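PDB 4K9S: GDSL-like Lipase/Acylhydrolase family protein from Neisseria meningitidis, which probably removes O-acetyl groups from peptidoglycan as an SGNH-type esterase, with a beta-rich accessory domain beside its hydrolase core. Local coordinates for residues A[132-137]-A[186-191]. Residues are numbered along the deposited sequence; the frame is centred on the assembly and turned at random.
Sequences GGSMTL and PLTIHT
An antiparallel strand pair joins strands 133-137 and 187-191, their short axes 4.6 Å apart. Three hydrogen-bonded pairs, Gly133 with Thr191, Met135 with Ile189 and Leu137 with Leu187, hold the ladder. In the middle pair the bond from Ile189 N to Met135 O is short and fairly straight at 2.8 Å, the return bond from Met135 N to Ile189 O more bent, and Leu187 N gives Leu137 O an N-H...O angle of 169°. At the Gly133-Thr191 pair one of the two bonds, Gly133 N to Thr191 O, is weak and bent to 121°, while Thr191 N to Gly133 O stays sound. Between the rungs the carbonyls also take CA-H contacts, the closest from Thr136 CA to Leu187 O at 3.0 Å.

Both strands are inner members of a five-stranded antiparallel sheet, flanked by strands 102-106 and 161-164, in the region related to the N-terminal part of peptidoglycan O-acetylesterases. Leu137, Leu187 and Ile189 turn to the face that packs toward a second antiparallel sheet, where Ile200 of strand 195-203 meets Leu137 and Ile189, consistent with a beta-sandwich. Leu137 and Leu187 lie side by side, CD1 of the first 3.6 Å from CD2 of the second. The selenomethionine Met135, bent at chi2 and chi3, leads away from the partner strand to His104 and Trp108. At the glycine end, Thr191 lays CG2 3.4 Å from Gly133 CA, its chi1 of -156° placing OG1 anti to the backbone N, where it bonds Met193 O.

The other face is more polar. Thr188 OG1 comes alongside Thr136, 3.2 Å from its CB, while Ser134 approaches the edge of the His190 ring near its plane, OG 3.3 Å from ND1.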
# COMPACT_ATOMS: atom_id res chain seq x y z
N GLY A 132 -28.41 2.00 9.96
CA GLY A 132 -28.19 3.26 10.65
C GLY A 132 -26.72 3.63 10.76
O GLY A 132 -26.34 4.50 11.55
N GLY A 133 -25.88 2.99 9.95
CA GLY A 133 -24.45 3.23 10.01
C GLY A 133 -24.03 4.61 9.54
O GLY A 133 -24.68 5.22 8.70
N SER A 134 -22.92 5.10 10.07
CA SER A 134 -22.44 6.43 9.72
C SER A 134 -20.92 6.46 9.84
O SER A 134 -20.35 5.89 10.76
CB SER A 134 -23.07 7.46 10.66
OG SER A 134 -22.69 8.78 10.32
N MSE A 135 -20.27 7.12 8.89
CA MSE A 135 -18.81 7.23 8.89
C MSE A 135 -18.41 8.57 8.29
O MSE A 135 -18.91 8.95 7.24
CB MSE A 135 -18.22 6.10 8.05
CG MSE A 135 -16.73 6.03 8.00
SE MSE A 135 -15.93 5.83 9.77
CE MSE A 135 -14.96 7.37 9.60
N THR A 136 -17.53 9.30 8.97
CA THR A 136 -16.95 10.50 8.38
C THR A 136 -15.42 10.53 8.40
O THR A 136 -14.79 10.25 9.42
CB THR A 136 -17.55 11.83 8.92
OG1 THR A 136 -16.50 12.77 9.19
CG2 THR A 136 -18.35 11.62 10.15
N LEU A 137 -14.83 10.83 7.26
CA LEU A 137 -13.39 10.92 7.12
C LEU A 137 -13.05 12.37 6.99
O LEU A 137 -13.58 13.04 6.10
CB LEU A 137 -12.94 10.20 5.85
CG LEU A 137 -13.40 8.75 5.69
CD1 LEU A 137 -14.44 8.65 4.60
CD2 LEU A 137 -12.22 7.87 5.37
N PRO A 186 -14.77 17.44 4.66
CA PRO A 186 -15.08 16.17 5.33
C PRO A 186 -16.14 15.36 4.59
O PRO A 186 -17.07 15.92 4.03
CB PRO A 186 -15.62 16.60 6.69
CG PRO A 186 -15.16 17.98 6.87
CD PRO A 186 -15.13 18.58 5.52
N LEU A 187 -15.99 14.04 4.62
CA LEU A 187 -16.83 13.13 3.85
C LEU A 187 -17.70 12.32 4.79
O LEU A 187 -17.18 11.60 5.64
CB LEU A 187 -15.93 12.15 3.09
CG LEU A 187 -16.58 11.30 2.01
CD1 LEU A 187 -16.85 12.19 0.81
CD2 LEU A 187 -15.67 10.15 1.62
N THR A 188 -19.02 12.42 4.65
CA THR A 188 -19.90 11.67 5.51
C THR A 188 -20.77 10.66 4.75
O THR A 188 -21.61 11.03 3.93
CB THR A 188 -20.77 12.57 6.39
OG1 THR A 188 -19.95 13.28 7.33
CG2 THR A 188 -21.81 11.73 7.15
N ILE A 189 -20.54 9.38 5.06
CA ILE A 189 -21.27 8.29 4.43
C ILE A 189 -22.28 7.70 5.38
O ILE A 189 -21.91 7.19 6.46
CB ILE A 189 -20.32 7.18 4.04
CG1 ILE A 189 -19.08 7.78 3.37
CG2 ILE A 189 -21.03 6.18 3.14
CD1 ILE A 189 -18.06 6.73 3.00
N HIS A 190 -23.56 7.77 4.99
CA HIS A 190 -24.66 7.22 5.78
C HIS A 190 -25.14 5.93 5.18
O HIS A 190 -25.18 5.76 3.95
CB HIS A 190 -25.84 8.18 5.82
CG HIS A 190 -25.66 9.35 6.72
ND1 HIS A 190 -24.87 9.30 7.85
CD2 HIS A 190 -26.18 10.60 6.68
CE1 HIS A 190 -24.91 10.47 8.46
NE2 HIS A 190 -25.69 11.27 7.76
N THR A 191 -25.57 5.02 6.03
CA THR A 191 -25.99 3.74 5.52
C THR A 191 -27.26 3.30 6.25
O THR A 191 -27.27 3.01 7.44
CB THR A 191 -24.78 2.75 5.52
OG1 THR A 191 -24.98 1.73 4.55
CG2 THR A 191 -24.58 2.15 6.83